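Local coordinates for putative lipoprotein (Clostridium difficile, PDB 4EXR) that is of unknown function, a putative lipoprotein built from two PepSY (YPEB) domains that forms a dimer and probably sits anchored at the cell surface, at residues A[40-45]-A[75-79]; A[114-120]-A[144-148]. One frame throughout, in Å; residues are numbered along the deposited sequence. Where two conformers were deposited one is given.

Contact 1: residues A[40-45]-A[75-79]; sequences IFKDKY and YKMKI. With PO4 (phosphate ion), chain C.
Met77, a selenomethionine in the middle of strand 75-79, reaches from the sheet toward helix 40-44 and touches it with CG, SE and CE in turn. Its CB points at the helix, and chi1 of -68° sets CG opposite the carbonyl carbon. There CG lies against the ring of Phe41, 3.9 Å from CD2. SE comes next, 3.8 Å from Phe41 CA, so the heavy atom rests on the helix backbone itself. From that spot it makes oblique Met-aromatic contacts with the rings of Phe41 and Tyr45. The chain then bends at chi3 (70°), which carries the terminal CE over to Ile40, 3.8 Å from its CG2. The same Ile40 methyl meets CD1 of Ile79 tip to tip at 4.0 Å, closing this end of the interface.

At the other end, where the helix gives out, Tyr45 lays its ring over that of Tyr75 in an offset stack. The centroids are 4.1 Å apart and the planes 22° from parallel, with Tyr45 CE1 only 3.4 Å from Tyr75 CD1. CG of Lys44 sits over the centre of the opposite face of Tyr45, sandwiching that ring. The Tyr45 hydroxyl accepts from Lys44 NZ (3.2 Å to Tyr45 OH), and Asp89 on strand 86-93 binds both groups, which should fix the rotation of the ring. The Tyr75 hydroxyl is held separately, by Asp70 and Asn73.

Lys76 faces the other way, toward a phosphate, probably from the crystallisation liquor, that Lys90 of this chain and Lys90 of the second subunit also bind. The whole is a helix laid across one face of an antiparallel sheet, as in a PepSY domain, with apolar and aromatic side chains filling the interface.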
loop_
_atom_site.group_PDB
_atom_site.type_symbol
_atom_site.label_atom_id
_atom_site.label_comp_id
_atom_site.label_asym_id
_atom_site.label_seq_id
_atom_site.Cartn_x
_atom_site.Cartn_y
_atom_site.Cartn_z
ATOM N N ILE A 40 9.492 -13.710 -9.006
ATOM C CA ILE A 40 9.491 -12.255 -9.145
ATOM C C ILE A 40 9.628 -11.610 -7.763
ATOM O O ILE A 40 10.444 -10.704 -7.548
ATOM C CB ILE A 40 8.201 -11.759 -9.844
ATOM C CG1 ILE A 40 8.218 -12.130 -11.332
ATOM C CG2 ILE A 40 8.050 -10.251 -9.707
ATOM C CD1 ILE A 40 6.860 -12.033 -11.978
ATOM N N PHE A 41 8.851 -12.107 -6.808
ATOM C CA PHE A 41 8.912 -11.575 -5.451
ATOM C C PHE A 41 10.312 -11.769 -4.848
ATOM O O PHE A 41 10.906 -10.838 -4.298
ATOM C CB PHE A 41 7.860 -12.257 -4.568
ATOM C CG PHE A 41 7.850 -11.754 -3.150
ATOM C CD1 PHE A 41 8.678 -12.322 -2.190
ATOM C CD2 PHE A 41 7.022 -10.705 -2.783
ATOM C CE1 PHE A 41 8.693 -11.847 -0.884
ATOM C CE2 PHE A 41 7.026 -10.229 -1.478
ATOM C CZ PHE A 41 7.862 -10.809 -0.528
ATOM N N LYS A 42 10.827 -12.988 -4.948
ATOM C CA LYS A 42 12.095 -13.336 -4.311
ATOM C C LYS A 42 13.265 -12.607 -4.950
ATOM O O LYS A 42 14.258 -12.296 -4.289
ATOM C CB LYS A 42 12.324 -14.837 -4.401
ATOM C CG LYS A 42 11.530 -15.647 -3.406
ATOM C CD LYS A 42 11.927 -17.098 -3.523
ATOM C CE LYS A 42 11.489 -17.889 -2.314
ATOM N NZ LYS A 42 11.808 -19.335 -2.490
ATOM N N ASP A 43 13.147 -12.346 -6.244
ATOM C CA ASP A 43 14.176 -11.615 -6.963
ATOM C C ASP A 43 14.261 -10.156 -6.503
ATOM O O ASP A 43 15.348 -9.574 -6.467
ATOM C CB ASP A 43 13.923 -11.683 -8.467
ATOM C CG ASP A 43 14.995 -10.974 -9.268
ATOM O OD1 ASP A 43 16.180 -11.059 -8.877
ATOM O OD2 ASP A 43 14.653 -10.327 -10.283
ATOM N N LYS A 44 13.119 -9.576 -6.147
ATOM C CA LYS A 44 13.065 -8.175 -5.727
ATOM C C LYS A 44 13.429 -8.016 -4.251
ATOM O O LYS A 44 14.094 -7.055 -3.857
ATOM C CB LYS A 44 11.667 -7.599 -5.974
ATOM C CG LYS A 44 11.486 -6.160 -5.500
ATOM C CD LYS A 44 11.723 -5.167 -6.623
ATOM C CE LYS A 44 11.799 -3.733 -6.100
ATOM N NZ LYS A 44 10.492 -3.197 -5.619
ATOM N N TYR A 45 12.976 -8.962 -3.438
ATOM C CA TYR A 45 13.176 -8.918 -2.001
ATOM C C TYR A 45 13.947 -10.172 -1.602
ATOM O O TYR A 45 13.380 -11.148 -1.104
ATOM C CB TYR A 45 11.821 -8.799 -1.296
ATOM C CG TYR A 45 11.093 -7.531 -1.692
ATOM C CD1 TYR A 45 11.638 -6.283 -1.403
ATOM C CD2 TYR A 45 9.871 -7.575 -2.372
ATOM C CE1 TYR A 45 10.997 -5.115 -1.773
ATOM C CE2 TYR A 45 9.220 -6.400 -2.749
ATOM C CZ TYR A 45 9.787 -5.179 -2.443
ATOM O OH TYR A 45 9.152 -4.007 -2.795
ATOM N N TYR A 75 6.263 -6.961 2.918
ATOM C CA TYR A 75 6.281 -6.632 1.498
ATOM C C TYR A 75 5.084 -7.309 0.866
ATOM O O TYR A 75 4.753 -8.444 1.208
ATOM C CB TYR A 75 7.536 -7.184 0.836
ATOM C CG TYR A 75 8.818 -6.680 1.425
ATOM C CD1 TYR A 75 9.291 -5.410 1.119
ATOM C CD2 TYR A 75 9.569 -7.474 2.292
ATOM C CE1 TYR A 75 10.478 -4.938 1.668
ATOM C CE2 TYR A 75 10.753 -7.015 2.826
ATOM C CZ TYR A 75 11.202 -5.748 2.512
ATOM O OH TYR A 75 12.382 -5.290 3.054
ATOM N N LYS A 76 4.427 -6.610 -0.053
ATOM C CA LYS A 76 3.290 -7.188 -0.745
ATOM C C LYS A 76 3.354 -6.832 -2.213
ATOM O O LYS A 76 3.525 -5.667 -2.584
ATOM C CB LYS A 76 1.964 -6.726 -0.144
ATOM C CG LYS A 76 0.755 -7.300 -0.882
ATOM C CD LYS A 76 -0.554 -6.997 -0.180
ATOM C CE LYS A 76 -0.885 -5.525 -0.234
ATOM N NZ LYS A 76 -2.254 -5.267 0.299
HETATM N N MSE A 77 3.263 -7.856 -3.051
HETATM C CA MSE A 77 3.269 -7.617 -4.485
HETATM C C MSE A 77 2.022 -8.216 -5.098
HETATM O O MSE A 77 1.586 -9.302 -4.710
HETATM C CB MSE A 77 4.502 -8.221 -5.158
HETATM C CG MSE A 77 5.810 -7.547 -4.789
HETATM SE SE MSE A 77 7.258 -8.153 -5.926
HETATM C CE MSE A 77 6.718 -7.327 -7.598
ATOM N N LYS A 78 1.456 -7.501 -6.051
ATOM C CA LYS A 78 0.375 -8.049 -6.872
ATOM C C LYS A 78 0.865 -8.146 -8.304
ATOM O O LYS A 78 1.432 -7.195 -8.835
ATOM C CB LYS A 78 -0.887 -7.197 -6.786
ATOM C CG LYS A 78 -1.585 -7.275 -5.430
ATOM C CD LYS A 78 -2.865 -6.452 -5.443
ATOM C CE LYS A 78 -3.632 -6.623 -4.143
ATOM N NZ LYS A 78 -4.590 -5.498 -3.936
ATOM N N ILE A 79 0.655 -9.312 -8.902
ATOM C CA ILE A 79 1.162 -9.620 -10.229
ATOM C C ILE A 79 0.028 -10.176 -11.079
ATOM O O ILE A 79 -0.656 -11.118 -10.668
ATOM C CB ILE A 79 2.291 -10.680 -10.136
ATOM C CG1 ILE A 79 3.475 -10.134 -9.330
ATOM C CG2 ILE A 79 2.751 -11.091 -11.525
ATOM C CD1 ILE A 79 4.280 -11.215 -8.636
HETATM P P PO4 C . -3.595 -1.845 -0.037
HETATM O O1 PO4 C . -4.934 -2.540 0.008
HETATM O O2 PO4 C . -3.625 -0.766 -1.094
HETATM O O3 PO4 C . -3.285 -1.241 1.309
HETATM O O4 PO4 C . -2.542 -2.848 -0.397
#

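Contact 2: residues A[114-120]-A[144-148]; sequences MTPQQAM and FYKIR
Tyr145 slides its ring beneath the first turn of helix 116-120, and the methyl of Ala119 presses on one face. That CB stands 3.8 Å from the ring centroid, 29° off the normal, a CH-pi contact that leans toward CD2 (3.4 Å from Ala119 CB). With chi1 at -81° the ring points away from its own carbonyl carbon and runs out under the helix start, where its hydroxyl donates to Met114 O at 2.7 Å. The acceptor lies near the ring plane, whereas the donor is tilted 22° from the carbonyl plane. Pro116 flanks the tyrosine hydroxyl, its CD 3.3 Å from Tyr145 OH, and Met114 CG packs 3.8 Å from Tyr145 CE2.

The helix start that receives this tyrosine is itself tied down by a capping box. Thr115 is the N-cap: its OG1 accepts from Gln118 N, and Gln118 OE1 accepts in return from Thr115 N at 3.0 Å.

Farther along, Ile147 wedges CD1 against the helix, 4.0 Å from CG of Met120, while the rest of that selenomethionine turns away toward Leu25 and Met26. Tyr34, on helix 34-44, touches both Pro116 and Tyr145, bringing the other helix to this spot. The arrangement is an N-capped helix packed on an antiparallel sheet, the helix-on-sheet core of the second PepSY domain.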
loop_
_atom_site.group_PDB
_atom_site.type_symbol
_atom_site.label_atom_id
_atom_site.label_comp_id
_atom_site.label_asym_id
_atom_site.label_seq_id
_atom_site.Cartn_x
_atom_site.Cartn_y
_atom_site.Cartn_z
HETATM N N MSE A 114 2.654 -29.775 -4.167
HETATM C CA MSE A 114 1.872 -30.047 -5.360
HETATM C C MSE A 114 1.444 -28.727 -6.003
HETATM O O MSE A 114 1.596 -27.661 -5.407
HETATM C CB MSE A 114 0.650 -30.879 -5.002
HETATM C CG MSE A 114 -0.405 -30.114 -4.227
HETATM SE SE MSE A 114 -1.926 -31.285 -3.857
HETATM C CE MSE A 114 -0.910 -32.757 -3.081
ATOM N N THR A 115 0.912 -28.799 -7.222
ATOM C CA THR A 115 0.492 -27.605 -7.947
ATOM C C THR A 115 -0.875 -27.153 -7.461
ATOM O O THR A 115 -1.609 -27.929 -6.859
ATOM C CB THR A 115 0.398 -27.875 -9.463
ATOM O OG1 THR A 115 -0.618 -28.849 -9.693
ATOM C CG2 THR A 115 1.729 -28.387 -9.999
ATOM N N PRO A 116 -1.220 -25.883 -7.711
ATOM C CA PRO A 116 -2.554 -25.405 -7.350
ATOM C C PRO A 116 -3.653 -26.219 -8.050
ATOM O O PRO A 116 -4.705 -26.473 -7.460
ATOM C CB PRO A 116 -2.552 -23.963 -7.865
ATOM C CG PRO A 116 -1.118 -23.548 -7.821
ATOM C CD PRO A 116 -0.317 -24.785 -8.106
ATOM N N GLN A 117 -3.397 -26.618 -9.291
ATOM C CA GLN A 117 -4.328 -27.455 -10.047
ATOM C C GLN A 117 -4.603 -28.767 -9.308
ATOM O O GLN A 117 -5.758 -29.155 -9.104
ATOM C CB GLN A 117 -3.739 -27.736 -11.429
ATOM C CG GLN A 117 -4.463 -28.799 -12.217
ATOM C CD GLN A 117 -5.453 -28.212 -13.194
ATOM O OE1 GLN A 117 -6.154 -27.246 -12.881
ATOM N NE2 GLN A 117 -5.508 -28.783 -14.394
ATOM N N GLN A 118 -3.540 -29.439 -8.877
ATOM C CA GLN A 118 -3.693 -30.659 -8.095
ATOM C C GLN A 118 -4.468 -30.446 -6.794
ATOM O O GLN A 118 -5.300 -31.269 -6.424
ATOM C CB GLN A 118 -2.326 -31.300 -7.823
ATOM C CG GLN A 118 -1.705 -31.932 -9.071
ATOM C CD GLN A 118 -0.233 -32.271 -8.893
ATOM O OE1 GLN A 118 0.480 -31.618 -8.131
ATOM N NE2 GLN A 118 0.228 -33.294 -9.606
ATOM N N ALA A 119 -4.203 -29.347 -6.093
ATOM C CA ALA A 119 -4.933 -29.071 -4.859
ATOM C C ALA A 119 -6.420 -28.802 -5.112
ATOM O O ALA A 119 -7.277 -29.278 -4.364
ATOM C CB ALA A 119 -4.299 -27.899 -4.099
HETATM N N MSE A 120 -6.716 -28.026 -6.153
HETATM C CA MSE A 120 -8.098 -27.712 -6.513
HETATM C C MSE A 120 -8.901 -28.967 -6.890
HETATM O O MSE A 120 -10.076 -29.099 -6.526
HETATM C CB MSE A 120 -8.143 -26.714 -7.672
HETATM C CG MSE A 120 -7.669 -25.303 -7.328
HETATM SE SE MSE A 120 -7.939 -24.054 -8.839
HETATM C CE MSE A 120 -6.246 -24.222 -9.785
ATOM N N PHE A 144 -0.628 -25.423 3.868
ATOM C CA PHE A 144 -1.744 -26.004 3.152
ATOM C C PHE A 144 -2.247 -25.064 2.061
ATOM O O PHE A 144 -2.084 -23.843 2.144
ATOM C CB PHE A 144 -2.879 -26.344 4.129
ATOM C CG PHE A 144 -3.297 -25.186 4.995
ATOM C CD1 PHE A 144 -4.232 -24.267 4.545
ATOM C CD2 PHE A 144 -2.746 -25.010 6.256
ATOM C CE1 PHE A 144 -4.599 -23.188 5.333
ATOM C CE2 PHE A 144 -3.116 -23.941 7.048
ATOM C CZ PHE A 144 -4.050 -23.031 6.589
ATOM N N TYR A 145 -2.851 -25.649 1.029
ATOM C CA TYR A 145 -3.656 -24.868 0.107
ATOM C C TYR A 145 -5.015 -24.674 0.762
ATOM O O TYR A 145 -5.555 -25.592 1.376
ATOM C CB TYR A 145 -3.852 -25.608 -1.216
ATOM C CG TYR A 145 -2.693 -25.510 -2.190
ATOM C CD1 TYR A 145 -2.553 -24.406 -3.026
ATOM C CD2 TYR A 145 -1.766 -26.542 -2.301
ATOM C CE1 TYR A 145 -1.505 -24.319 -3.927
ATOM C CE2 TYR A 145 -0.718 -26.472 -3.214
ATOM C CZ TYR A 145 -0.599 -25.359 -4.019
ATOM O OH TYR A 145 0.446 -25.281 -4.909
ATOM N N LYS A 146 -5.563 -23.474 0.646
ATOM C CA LYS A 146 -6.919 -23.217 1.095
ATOM C C LYS A 146 -7.713 -22.882 -0.162
ATOM O O LYS A 146 -7.469 -21.857 -0.794
ATOM C CB LYS A 146 -6.931 -22.035 2.049
ATOM C CG LYS A 146 -8.308 -21.650 2.584
ATOM C CD LYS A 146 -8.170 -20.368 3.387
ATOM C CE LYS A 146 -9.422 -20.027 4.158
ATOM N NZ LYS A 146 -9.203 -18.819 5.008
ATOM N N ILE A 147 -8.627 -23.768 -0.541
ATOM C CA ILE A 147 -9.393 -23.606 -1.776
ATOM C C ILE A 147 -10.792 -23.094 -1.462
ATOM O O ILE A 147 -11.522 -23.698 -0.674
ATOM C CB ILE A 147 -9.499 -24.945 -2.558
ATOM C CG1 ILE A 147 -8.117 -25.613 -2.687
ATOM C CG2 ILE A 147 -10.185 -24.730 -3.914
ATOM C CD1 ILE A 147 -7.080 -24.780 -3.405
ATOM N N ARG A 148 -11.163 -21.974 -2.076
ATOM C CA ARG A 148 -12.491 -21.410 -1.881
ATOM C C ARG A 148 -13.430 -21.905 -2.992
ATOM O O ARG A 148 -13.160 -21.701 -4.173
ATOM C CB ARG A 148 -12.428 -19.879 -1.873
ATOM C CG ARG A 148 -13.776 -19.198 -2.062
ATOM C CD ARG A 148 -14.692 -19.448 -0.880
ATOM N NE ARG A 148 -14.140 -18.889 0.352
ATOM C CZ ARG A 148 -14.657 -17.854 1.009
ATOM N NH1 ARG A 148 -15.759 -17.258 0.564
ATOM N NH2 ARG A 148 -14.074 -17.424 2.122
#

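Contacts 1 and 2 each pack a helix on the sheet within their own PepSY range, but at different places: contact 1 sets the end of its helix over the third strand of the range, contact 2 the start of its helix over the second. They lie on opposite sides of the chain's centre, their own centres 21 Å apart and nearest atoms about 13 Å. What joins them is the continuous antiparallel sheet, in which strands 49-58 and 130-139 meet side by side between 73-80 and 142-151. The sodium ion, bound by Val51, Asp52 and Asp137, draws on both middle strands. It lies about 12 Å from the side chains of Phe41 in contact 1 and Tyr145 in contact 2.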